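Local coordinates for chorismate synthase (Campylobacter jejuni, PDB 1SQ1), which probably converts 5-enolpyruvylshikimate-3-phosphate to chorismate and phosphate with the help of reduced FMN, in the last step of chorismate biosynthesis, at residues S151-V156 with V324-S329; H232-I237 with V330-M335; N238-V243 with L288-K293. All coordinates share one frame; numbering follows the deposited sequence.

Contact 1. Residues S151-V156 with V324-S329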
ATOM      1  N   SER A 151       1.601 -29.242  -6.056  1.00 67.97           N
ATOM      2  CA  SER A 151       2.436 -29.567  -4.893  1.00 65.45           C
ATOM      3  C   SER A 151       2.082 -30.926  -4.298  1.00 63.72           C
ATOM      4  O   SER A 151       1.002 -31.470  -4.549  1.00 62.01           O
ATOM      5  CB  SER A 151       2.248 -28.513  -3.800  1.00 65.60           C
ATOM      6  OG  SER A 151       2.445 -27.199  -4.300  1.00 69.38           O
ATOM      7  N   GLY A 152       2.997 -31.455  -3.489  1.00 62.03           N
ATOM      8  CA  GLY A 152       2.780 -32.737  -2.846  1.00 61.46           C
ATOM      9  C   GLY A 152       3.793 -33.004  -1.749  1.00 61.79           C
ATOM     10  O   GLY A 152       4.833 -32.351  -1.705  1.00 63.56           O
ATOM     11  N   VAL A 153       3.500 -33.964  -0.869  1.00 60.36           N
ATOM     12  CA  VAL A 153       4.400 -34.305   0.238  1.00 58.43           C
ATOM     13  C   VAL A 153       5.525 -35.240  -0.205  1.00 58.70           C
ATOM     14  O   VAL A 153       5.269 -36.307  -0.762  1.00 58.29           O
ATOM     15  CB  VAL A 153       3.656 -35.025   1.386  1.00 57.53           C
ATOM     16  CG1 VAL A 153       4.570 -35.146   2.592  1.00 55.29           C
ATOM     17  CG2 VAL A 153       2.381 -34.296   1.735  1.00 55.19           C
ATOM     18  N   PHE A 154       6.768 -34.854   0.058  1.00 58.04           N
ATOM     19  CA  PHE A 154       7.882 -35.705  -0.322  1.00 56.62           C
ATOM     20  C   PHE A 154       8.672 -36.175   0.872  1.00 58.18           C
ATOM     21  O   PHE A 154       9.592 -36.981   0.739  1.00 61.01           O
ATOM     22  CB  PHE A 154       8.806 -34.999  -1.310  1.00 53.82           C
ATOM     23  CG  PHE A 154       9.642 -33.892  -0.727  1.00 51.11           C
ATOM     24  CD1 PHE A 154      10.980 -34.109  -0.401  1.00 50.27           C
ATOM     25  CD2 PHE A 154       9.145 -32.590  -0.647  1.00 49.94           C
ATOM     26  CE1 PHE A 154      11.822 -33.031  -0.025  1.00 49.08           C
ATOM     27  CE2 PHE A 154       9.974 -31.512  -0.273  1.00 48.47           C
ATOM     28  CZ  PHE A 154      11.315 -31.735   0.036  1.00 46.75           C
ATOM     29  N   GLY A 155       8.300 -35.683   2.046  1.00 58.33           N
ATOM     30  CA  GLY A 155       8.988 -36.074   3.256  1.00 55.76           C
ATOM     31  C   GLY A 155       8.055 -36.046   4.442  1.00 56.27           C
ATOM     32  O   GLY A 155       7.238 -35.134   4.590  1.00 57.35           O
ATOM     33  N   VAL A 156       8.155 -37.068   5.279  1.00 55.79           N
ATOM     34  CA  VAL A 156       7.346 -37.149   6.483  1.00 56.25           C
ATOM     35  C   VAL A 156       8.200 -37.758   7.583  1.00 57.59           C
ATOM     36  O   VAL A 156       8.610 -38.914   7.498  1.00 58.20           O
ATOM     37  CB  VAL A 156       6.102 -38.020   6.289  1.00 55.19           C
ATOM     38  CG1 VAL A 156       5.400 -38.206   7.627  1.00 51.96           C
ATOM     39  CG2 VAL A 156       5.167 -37.378   5.269  1.00 52.29           C
ATOM     40  N   VAL A 324       0.040 -31.837   9.759  1.00 73.72           N
ATOM     41  CA  VAL A 324      -0.620 -30.775   9.020  1.00 71.39           C
ATOM     42  C   VAL A 324       0.107 -30.414   7.731  1.00 69.22           C
ATOM     43  O   VAL A 324      -0.400 -29.648   6.922  1.00 68.67           O
ATOM     44  CB  VAL A 324      -0.781 -29.521   9.910  1.00 72.41           C
ATOM     45  CG1 VAL A 324       0.582 -28.890  10.199  1.00 72.46           C
ATOM     46  CG2 VAL A 324      -1.717 -28.537   9.248  1.00 73.80           C
ATOM     47  N   GLY A 325       1.299 -30.967   7.541  1.00 68.04           N
ATOM     48  CA  GLY A 325       2.046 -30.698   6.324  1.00 67.34           C
ATOM     49  C   GLY A 325       1.349 -31.273   5.097  1.00 68.57           C
ATOM     50  O   GLY A 325       1.672 -30.920   3.964  1.00 68.35           O
ATOM     51  N   VAL A 326       0.397 -32.175   5.309  1.00 69.68           N
ATOM     52  CA  VAL A 326      -0.328 -32.753   4.190  1.00 69.23           C
ATOM     53  C   VAL A 326      -1.332 -31.717   3.717  1.00 69.77           C
ATOM     54  O   VAL A 326      -1.297 -31.322   2.557  1.00 72.45           O
ATOM     55  CB  VAL A 326      -1.055 -34.059   4.585  1.00 68.57           C
ATOM     56  CG1 VAL A 326      -2.045 -34.455   3.500  1.00 68.21           C
ATOM     57  CG2 VAL A 326      -0.041 -35.173   4.771  1.00 66.67           C
ATOM     58  N   ARG A 327      -2.216 -31.275   4.610  1.00 69.89           N
ATOM     59  CA  ARG A 327      -3.212 -30.251   4.276  1.00 68.22           C
ATOM     60  C   ARG A 327      -2.435 -29.010   3.833  1.00 65.72           C
ATOM     61  O   ARG A 327      -2.845 -28.297   2.922  1.00 65.85           O
ATOM     62  CB  ARG A 327      -4.081 -29.917   5.507  1.00 70.04           C
ATOM     63  CG  ARG A 327      -5.195 -28.889   5.273  1.00 74.69           C
ATOM     64  CD  ARG A 327      -5.978 -28.536   6.580  1.00 80.58           C
ATOM     65  NE  ARG A 327      -5.564 -27.254   7.184  1.00 85.06           N
ATOM     66  CZ  ARG A 327      -6.183 -26.644   8.207  1.00 86.24           C
ATOM     67  NH1 ARG A 327      -7.260 -27.189   8.769  1.00 86.33           N
ATOM     68  NH2 ARG A 327      -5.735 -25.475   8.669  1.00 83.59           N
ATOM     69  N   GLY A 328      -1.292 -28.783   4.467  1.00 62.01           N
ATOM     70  CA  GLY A 328      -0.482 -27.627   4.140  1.00 60.36           C
ATOM     71  C   GLY A 328       0.010 -27.581   2.710  1.00 59.08           C
ATOM     72  O   GLY A 328       0.248 -26.502   2.169  1.00 59.11           O
ATOM     73  N   SER A 329       0.182 -28.742   2.092  1.00 58.04           N
ATOM     74  CA  SER A 329       0.654 -28.772   0.716  1.00 56.65           C
ATOM     75  C   SER A 329      -0.420 -28.147  -0.165  1.00 56.69           C
ATOM     76  O   SER A 329      -0.107 -27.432  -1.120  1.00 57.34           O
ATOM     77  CB  SER A 329       0.909 -30.200   0.256  1.00 56.02           C
ATOM     78  OG  SER A 329      -0.314 -30.858  -0.027  1.00 58.16           O
TER

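Contact 2. Residues H232-I237 with V330-M335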
ATOM      1  N   HIS A 232       7.396 -15.050   1.396  1.00 45.04           N
ATOM      2  CA  HIS A 232       6.484 -14.365   2.296  1.00 44.83           C
ATOM      3  C   HIS A 232       5.162 -15.126   2.400  1.00 44.42           C
ATOM      4  O   HIS A 232       4.658 -15.365   3.503  1.00 45.29           O
ATOM      5  CB  HIS A 232       6.273 -12.947   1.767  1.00 44.50           C
ATOM      6  CG  HIS A 232       5.390 -12.080   2.606  1.00 45.12           C
ATOM      7  ND1 HIS A 232       4.082 -12.416   2.899  1.00 47.71           N
ATOM      8  CD2 HIS A 232       5.571 -10.832   3.097  1.00 44.78           C
ATOM      9  CE1 HIS A 232       3.498 -11.402   3.521  1.00 45.35           C
ATOM     10  NE2 HIS A 232       4.381 -10.433   3.649  1.00 46.14           N
ATOM     11  N   ALA A 233       4.612 -15.536   1.264  1.00 43.74           N
ATOM     12  CA  ALA A 233       3.354 -16.273   1.277  1.00 43.55           C
ATOM     13  C   ALA A 233       3.497 -17.691   1.857  1.00 43.56           C
ATOM     14  O   ALA A 233       2.590 -18.167   2.521  1.00 41.57           O
ATOM     15  CB  ALA A 233       2.764 -16.325  -0.127  1.00 42.64           C
ATOM     16  N   LEU A 234       4.632 -18.350   1.611  1.00 44.39           N
ATOM     17  CA  LEU A 234       4.870 -19.697   2.116  1.00 46.33           C
ATOM     18  C   LEU A 234       5.240 -19.719   3.615  1.00 49.41           C
ATOM     19  O   LEU A 234       4.628 -20.466   4.391  1.00 49.54           O
ATOM     20  CB  LEU A 234       5.950 -20.388   1.271  1.00 44.97           C
ATOM     21  CG  LEU A 234       5.534 -20.706  -0.179  1.00 45.80           C
ATOM     22  CD1 LEU A 234       6.690 -21.322  -1.002  1.00 42.22           C
ATOM     23  CD2 LEU A 234       4.354 -21.670  -0.146  1.00 43.56           C
HETATM   24  N   MSE A 235       6.227 -18.916   4.031  1.00 52.30           N
HETATM   25  CA  MSE A 235       6.619 -18.846   5.456  1.00 53.72           C
HETATM   26  C   MSE A 235       5.395 -18.448   6.270  1.00 53.66           C
HETATM   27  O   MSE A 235       5.236 -18.867   7.414  1.00 54.73           O
HETATM   28  CB  MSE A 235       7.708 -17.786   5.693  1.00 57.07           C
HETATM   29  CG  MSE A 235       9.166 -18.231   5.547  1.00 65.14           C
HETATM   30 SE   MSE A 235       9.787 -19.449   6.912  1.00 71.20          SE
HETATM   31  CE  MSE A 235       8.535 -18.944   8.287  1.00 74.84           C
ATOM     32  N   GLY A 236       4.544 -17.616   5.675  1.00 52.86           N
ATOM     33  CA  GLY A 236       3.342 -17.171   6.358  1.00 54.55           C
ATOM     34  C   GLY A 236       2.378 -18.296   6.706  1.00 54.72           C
ATOM     35  O   GLY A 236       1.557 -18.170   7.619  1.00 54.68           O
ATOM     36  N   ILE A 237       2.471 -19.396   5.969  1.00 54.39           N
ATOM     37  CA  ILE A 237       1.607 -20.537   6.203  1.00 54.81           C
ATOM     38  C   ILE A 237       1.855 -21.112   7.591  1.00 57.92           C
ATOM     39  O   ILE A 237       2.990 -21.131   8.070  1.00 61.07           O
ATOM     40  CB  ILE A 237       1.849 -21.646   5.165  1.00 52.21           C
ATOM     41  CG1 ILE A 237       1.540 -21.112   3.767  1.00 50.28           C
ATOM     42  CG2 ILE A 237       0.998 -22.872   5.520  1.00 51.32           C
ATOM     43  CD1 ILE A 237       1.575 -22.142   2.657  1.00 45.24           C
ATOM     44  N   VAL A 330      -1.688 -28.411   0.160  1.00 54.88           N
ATOM     45  CA  VAL A 330      -2.800 -27.850  -0.612  1.00 54.28           C
ATOM     46  C   VAL A 330      -2.821 -26.320  -0.506  1.00 53.95           C
ATOM     47  O   VAL A 330      -3.170 -25.625  -1.459  1.00 54.42           O
ATOM     48  CB  VAL A 330      -4.181 -28.389  -0.125  1.00 52.93           C
ATOM     49  CG1 VAL A 330      -5.286 -27.876  -1.037  1.00 50.74           C
ATOM     50  CG2 VAL A 330      -4.186 -29.903  -0.092  1.00 50.30           C
ATOM     51  N   VAL A 331      -2.453 -25.810   0.665  1.00 54.06           N
ATOM     52  CA  VAL A 331      -2.424 -24.375   0.905  1.00 54.31           C
ATOM     53  C   VAL A 331      -1.191 -23.755   0.252  1.00 56.26           C
ATOM     54  O   VAL A 331      -1.267 -22.659  -0.308  1.00 57.23           O
ATOM     55  CB  VAL A 331      -2.421 -24.063   2.412  1.00 53.27           C
ATOM     56  CG1 VAL A 331      -2.278 -22.572   2.636  1.00 51.27           C
ATOM     57  CG2 VAL A 331      -3.708 -24.571   3.040  1.00 51.16           C
ATOM     58  N   ALA A 332      -0.059 -24.452   0.317  1.00 56.28           N
ATOM     59  CA  ALA A 332       1.159 -23.949  -0.305  1.00 56.06           C
ATOM     60  C   ALA A 332       0.879 -23.717  -1.790  1.00 57.16           C
ATOM     61  O   ALA A 332       1.459 -22.822  -2.406  1.00 57.24           O
ATOM     62  CB  ALA A 332       2.283 -24.940  -0.131  1.00 54.51           C
ATOM     63  N   SER A 333      -0.019 -24.515  -2.366  1.00 56.94           N
ATOM     64  CA  SER A 333      -0.362 -24.340  -3.776  1.00 57.90           C
ATOM     65  C   SER A 333      -1.153 -23.054  -3.967  1.00 58.03           C
ATOM     66  O   SER A 333      -0.785 -22.210  -4.780  1.00 57.92           O
ATOM     67  CB  SER A 333      -1.183 -25.522  -4.302  1.00 57.34           C
ATOM     68  OG  SER A 333      -0.346 -26.602  -4.679  1.00 57.69           O
ATOM     69  N   ALA A 334      -2.238 -22.911  -3.206  1.00 58.09           N
ATOM     70  CA  ALA A 334      -3.087 -21.727  -3.287  1.00 56.96           C
ATOM     71  C   ALA A 334      -2.263 -20.449  -3.179  1.00 56.24           C
ATOM     72  O   ALA A 334      -2.404 -19.548  -3.998  1.00 56.00           O
ATOM     73  CB  ALA A 334      -4.141 -21.767  -2.189  1.00 57.00           C
HETATM   74  N   MSE A 335      -1.398 -20.381  -2.171  1.00 56.41           N
HETATM   75  CA  MSE A 335      -0.553 -19.214  -1.968  1.00 57.52           C
HETATM   76  C   MSE A 335       0.359 -18.924  -3.156  1.00 57.62           C
HETATM   77  O   MSE A 335       0.490 -17.769  -3.573  1.00 58.23           O
HETATM   78  CB  MSE A 335       0.305 -19.364  -0.703  1.00 59.46           C
HETATM   79  CG  MSE A 335      -0.465 -19.385   0.603  1.00 62.04           C
HETATM   80 SE   MSE A 335      -1.774 -17.964   0.784  1.00 74.18          SE
HETATM   81  CE  MSE A 335      -0.612 -16.407   0.849  1.00 65.35           C
TER

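Contact 3. Residues N238-V243 with L288-K293. With SO4 (sulfate ion), chain B.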
ATOM      1  N   ASN A 238       0.793 -21.580   8.235  1.00 57.88           N
ATOM      2  CA  ASN A 238       0.915 -22.167   9.556  1.00 57.40           C
ATOM      3  C   ASN A 238       1.854 -23.341   9.550  1.00 56.14           C
ATOM      4  O   ASN A 238       1.853 -24.138   8.621  1.00 56.36           O
ATOM      5  CB  ASN A 238      -0.433 -22.651  10.058  1.00 61.01           C
ATOM      6  CG  ASN A 238      -1.123 -21.627  10.913  1.00 67.13           C
ATOM      7  OD1 ASN A 238      -1.371 -21.865  12.098  1.00 71.80           O
ATOM      8  ND2 ASN A 238      -1.429 -20.467  10.327  1.00 68.47           N
ATOM      9  N   ALA A 239       2.651 -23.442  10.602  1.00 55.50           N
ATOM     10  CA  ALA A 239       3.583 -24.543  10.753  1.00 53.13           C
ATOM     11  C   ALA A 239       4.840 -24.478   9.898  1.00 51.76           C
ATOM     12  O   ALA A 239       5.736 -25.291  10.079  1.00 52.98           O
ATOM     13  CB  ALA A 239       2.850 -25.857  10.497  1.00 51.81           C
ATOM     14  N   VAL A 240       4.931 -23.523   8.979  1.00 51.21           N
ATOM     15  CA  VAL A 240       6.110 -23.452   8.128  1.00 50.60           C
ATOM     16  C   VAL A 240       7.303 -22.822   8.824  1.00 51.44           C
ATOM     17  O   VAL A 240       7.198 -21.744   9.408  1.00 54.11           O
ATOM     18  CB  VAL A 240       5.821 -22.683   6.828  1.00 49.34           C
ATOM     19  CG1 VAL A 240       7.109 -22.495   6.048  1.00 48.54           C
ATOM     20  CG2 VAL A 240       4.813 -23.456   5.981  1.00 48.17           C
ATOM     21  N   LYS A 241       8.445 -23.499   8.754  1.00 50.39           N
ATOM     22  CA  LYS A 241       9.652 -22.991   9.391  1.00 50.74           C
ATOM     23  C   LYS A 241      10.855 -22.849   8.439  1.00 50.84           C
ATOM     24  O   LYS A 241      11.935 -22.397   8.841  1.00 50.99           O
ATOM     25  CB  LYS A 241      10.019 -23.892  10.571  1.00 50.76           C
ATOM     26  CG  LYS A 241       8.906 -24.068  11.600  1.00 49.76           C
ATOM     27  CD  LYS A 241       8.467 -22.752  12.230  1.00 49.00           C
ATOM     28  CE  LYS A 241       9.595 -22.034  12.950  1.00 45.90           C
ATOM     29  NZ  LYS A 241       9.055 -20.778  13.532  1.00 45.93           N
ATOM     30  N   ALA A 242      10.679 -23.242   7.184  1.00 50.23           N
ATOM     31  CA  ALA A 242      11.749 -23.112   6.203  1.00 50.28           C
ATOM     32  C   ALA A 242      11.208 -23.099   4.778  1.00 50.12           C
ATOM     33  O   ALA A 242      10.180 -23.712   4.479  1.00 50.07           O
ATOM     34  CB  ALA A 242      12.760 -24.233   6.370  1.00 52.80           C
ATOM     35  N   VAL A 243      11.919 -22.392   3.907  1.00 48.72           N
ATOM     36  CA  VAL A 243      11.541 -22.278   2.511  1.00 47.36           C
ATOM     37  C   VAL A 243      12.751 -22.342   1.603  1.00 48.93           C
ATOM     38  O   VAL A 243      13.752 -21.643   1.824  1.00 48.24           O
ATOM     39  CB  VAL A 243      10.853 -20.967   2.241  1.00 46.30           C
ATOM     40  CG1 VAL A 243      10.489 -20.879   0.786  1.00 48.08           C
ATOM     41  CG2 VAL A 243       9.636 -20.845   3.116  1.00 45.18           C
ATOM     42  N   LEU A 288      10.025 -24.950  -5.639  1.00 53.18           N
ATOM     43  CA  LEU A 288       9.824 -24.383  -4.312  1.00 51.05           C
ATOM     44  C   LEU A 288       9.613 -25.468  -3.281  1.00 50.65           C
ATOM     45  O   LEU A 288       8.825 -26.375  -3.497  1.00 52.21           O
ATOM     46  CB  LEU A 288       8.589 -23.478  -4.312  1.00 48.71           C
ATOM     47  CG  LEU A 288       8.492 -22.489  -5.458  1.00 44.31           C
ATOM     48  CD1 LEU A 288       7.280 -21.603  -5.267  1.00 42.02           C
ATOM     49  CD2 LEU A 288       9.768 -21.682  -5.516  1.00 43.11           C
ATOM     50  N   LYS A 289      10.302 -25.380  -2.155  1.00 50.13           N
ATOM     51  CA  LYS A 289      10.115 -26.383  -1.127  1.00 51.61           C
ATOM     52  C   LYS A 289       9.740 -25.725   0.188  1.00 51.79           C
ATOM     53  O   LYS A 289      10.431 -24.814   0.647  1.00 52.68           O
ATOM     54  CB  LYS A 289      11.380 -27.222  -0.961  1.00 52.35           C
ATOM     55  CG  LYS A 289      11.939 -27.803  -2.245  1.00 50.93           C
ATOM     56  CD  LYS A 289      13.043 -28.768  -1.909  1.00 53.41           C
ATOM     57  CE  LYS A 289      13.879 -29.145  -3.120  1.00 55.99           C
ATOM     58  NZ  LYS A 289      14.699 -27.983  -3.603  1.00 58.40           N
ATOM     59  N   THR A 290       8.637 -26.187   0.779  1.00 52.72           N
ATOM     60  CA  THR A 290       8.127 -25.668   2.051  1.00 53.00           C
ATOM     61  C   THR A 290       8.152 -26.755   3.131  1.00 52.83           C
ATOM     62  O   THR A 290       7.487 -27.789   3.007  1.00 53.11           O
ATOM     63  CB  THR A 290       6.677 -25.197   1.924  1.00 52.20           C
ATOM     64  OG1 THR A 290       6.586 -24.235   0.877  1.00 54.75           O
ATOM     65  CG2 THR A 290       6.216 -24.559   3.209  1.00 55.38           C
ATOM     66  N   TYR A 291       8.894 -26.501   4.203  1.00 53.09           N
ATOM     67  CA  TYR A 291       9.009 -27.447   5.301  1.00 52.26           C
ATOM     68  C   TYR A 291       8.110 -27.137   6.483  1.00 51.61           C
ATOM     69  O   TYR A 291       8.240 -26.106   7.133  1.00 51.27           O
ATOM     70  CB  TYR A 291      10.456 -27.499   5.753  1.00 51.93           C
ATOM     71  CG  TYR A 291      11.364 -27.908   4.635  1.00 52.71           C
ATOM     72  CD1 TYR A 291      11.535 -29.248   4.306  1.00 52.23           C
ATOM     73  CD2 TYR A 291      12.000 -26.953   3.858  1.00 53.16           C
ATOM     74  CE1 TYR A 291      12.318 -29.623   3.226  1.00 52.16           C
ATOM     75  CE2 TYR A 291      12.783 -27.318   2.775  1.00 53.06           C
ATOM     76  CZ  TYR A 291      12.934 -28.651   2.466  1.00 52.02           C
ATOM     77  OH  TYR A 291      13.684 -29.004   1.377  1.00 51.70           O
ATOM     78  N   PHE A 292       7.206 -28.060   6.762  1.00 51.93           N
ATOM     79  CA  PHE A 292       6.279 -27.911   7.858  1.00 53.71           C
ATOM     80  C   PHE A 292       6.755 -28.601   9.136  1.00 56.27           C
ATOM     81  O   PHE A 292       7.295 -29.715   9.105  1.00 57.39           O
ATOM     82  CB  PHE A 292       4.920 -28.480   7.469  1.00 51.81           C
ATOM     83  CG  PHE A 292       4.181 -27.663   6.448  1.00 51.35           C
ATOM     84  CD1 PHE A 292       4.599 -27.631   5.120  1.00 50.34           C
ATOM     85  CD2 PHE A 292       3.031 -26.972   6.806  1.00 48.37           C
ATOM     86  CE1 PHE A 292       3.889 -26.924   4.171  1.00 51.33           C
ATOM     87  CE2 PHE A 292       2.312 -26.260   5.862  1.00 50.37           C
ATOM     88  CZ  PHE A 292       2.737 -26.238   4.539  1.00 52.15           C
ATOM     89  N   LYS A 293       6.539 -27.937  10.267  1.00 56.86           N
ATOM     90  CA  LYS A 293       6.924 -28.499  11.553  1.00 57.55           C
ATOM     91  C   LYS A 293       5.751 -29.326  12.048  1.00 58.68           C
ATOM     92  O   LYS A 293       4.648 -29.239  11.501  1.00 59.23           O
ATOM     93  CB  LYS A 293       7.218 -27.386  12.558  1.00 56.18           C
ATOM     94  CG  LYS A 293       5.977 -26.704  13.132  1.00 54.41           C
ATOM     95  CD  LYS A 293       6.336 -25.598  14.131  1.00 52.41           C
ATOM     96  CE  LYS A 293       5.083 -24.997  14.761  1.00 53.31           C
ATOM     97  NZ  LYS A 293       5.418 -24.107  15.900  1.00 54.76           N
TER
HETATM   98  S   SO4 B 401       3.868 -21.186  13.193  1.00 69.29           S
HETATM   99  O1  SO4 B 401       2.538 -21.583  13.705  1.00 65.98           O
HETATM  100  O2  SO4 B 401       4.208 -19.811  13.646  1.00 70.16           O
HETATM  101  O3  SO4 B 401       4.899 -22.119  13.691  1.00 70.00           O
HETATM  102  O4  SO4 B 401       3.849 -21.208  11.716  1.00 70.37           O

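Contact 1. Residues S151-V156 with V324-S329
The carbonyl oxygen Val-326 O is gripped twice by Ser-329, three residues on in the same helix: Ser-329 OG bonds to it at 2.8 Å, lying in the carbonyl plane, and Ser-329 N reaches it at 3.0 Å. With OG turned between the backbone N and the carbonyl carbon (chi1 76°), the hydroxyl is spent on the helix itself, and the serine offers carbon to strand 151-156. Its CB lies 4.4 Å from Gly-152 CA. Beside this pair the other serine comes in from the strand, Ser-151 CB lying 3.7 Å from Ser-329 O, while Ser-151 OG is hydrogen-bonded to Thr-209 OG1 and Ser-333 OG. The apolar share belongs to two valines whose side chains cross at about a right angle. Val-153 CG2, the branch anti to the carbonyl carbon, does the touching, and it stands 4.0 Å from Val-326 CG2 while also resting near Val-326 CA. The example illustrates how a helix can lie on a sheet through small residues: strand and helix run 149° apart in direction, nearly antiparallel, with axes 7.6 Å apart at their closest. Farther along, Phe-154 and Gly-155 form a classic beta bulge opposite Ala-206. The strand lies between 159-160 and 205-212 in its sheet; Val-207 of the latter touches both serines, and Phe-179 from a loop packs on Val-326 and Ser-329.

Contact 2. Residues H232-I237 with V330-M335
Ile-237 turns CG1 anti to its carbonyl carbon (chi1 -61°) and then extends CD1 away from CA (chi2 -173°), while Met-335, modelled as selenomethionine, bends at both chi2 and chi3 to bring CE round to Ala-233. The isoleucine thereby sends a single methyl to helix 330-335: Ile-237 CD1 is 3.5 Å from Ala-332 CA and 3.9 Å from Val-331 CG1. The same methyl lies 4.0 Å from Met-335 CG, and the two long side chains slide past each other in opposite directions. At the other end of the contact, Met-335 CE meets Ala-233 CB at 3.5 Å. Leu-234 adds its CD2 branch, which lies 3.9 Å from Ala-332 CB. All these partners are buried and apolar, so the contact is held by interlocking of methyl and methylene groups. Around it, Val-331 and Met-335 also pack against Arg-131 of helix 128-143, and His-232 O and Gly-236 O accept hydrogen bonds from Ser-228 and Lys-225 of the second subunit. Phe-4, from one sheet, touches Ala-233 and Met-335, whereas Thr-290 and Phe-292, from the other, touch Leu-234 and Ile-237. Helices packed together between two antiparallel sheets in this way are characteristic of the beta-alpha-beta sandwich of chorismate synthases.

Contact 3. Residues N238-V243 with L288-K293
Val-240 to Val-243 and Leu-288 to Phe-292 run as antiparallel strands, 153° apart in direction, with Val-240/Phe-292 and Val-243/Thr-290 as non-hydrogen-bonded pairs. Between those pairs Tyr-291 O accepts from Lys-241 N at 3.1 Å, and Tyr-291 N donates to Ala-242 O; at the strand end Lys-293 N donates to Ala-239 O at 2.8 Å. On the face carrying Phe-292, Val-240 CG2 sits over the centre of the ring, 3.8 Å from its centroid and 13° off the normal, a clear CH-pi contact. That methyl also meets Thr-290 CG2, the two side chains crossing at about a right angle. Ala-239 CB approaches the phenyl ring obliquely, 3.9 Å from Phe-292 CD2. On the other face Ala-242 CB lies 3.8 Å from Tyr-291 CD2, and Tyr-291 OH is hydrogen-bonded to Glu-244. Lys-293 CG occupies the crowded position between backbone N and carbonyl carbon (chi1 76°), near Ala-239 O, and the extended chain beyond leads NZ to a sulfate, with a weak bond to its O3. Lys-241 CG packs 3.8 Å from Lys-293 CB, but Lys-241 NZ goes to Ser-273 O of the second subunit. Ala-239 N donates to sulfate O4 at 2.8 Å, and Gly-278 N of the second subunit binds the same ion. Ala-242 and Val-243 continue the sheet into that subunit. The ion, probably from the crystallisation liquor, thus marks an anion-binding spot at a subunit interface, among Asn-238, Ala-239 and Lys-293 of the predicted FMN site.

From the N terminus, strand 151-156 comes first, and contact 1 closes the longest loop when helix 325-346 returns to it. Helix 226-235 opens the loop of contact 2, which ends farther down that same returning helix, so contacts 1 and 2 cross along the chain. Contact 3 is nested inside both: strand 240-245 follows helix 226-235 directly, and its partner 286-292 precedes helix 325-346. The three meet in space as well, with Phe-292 packing on Gly-325 and Gly-328, and Leu-234 and Met-235 lying against Val-240. Together they tie one sheet, two helices and the edge shared with the second subunit.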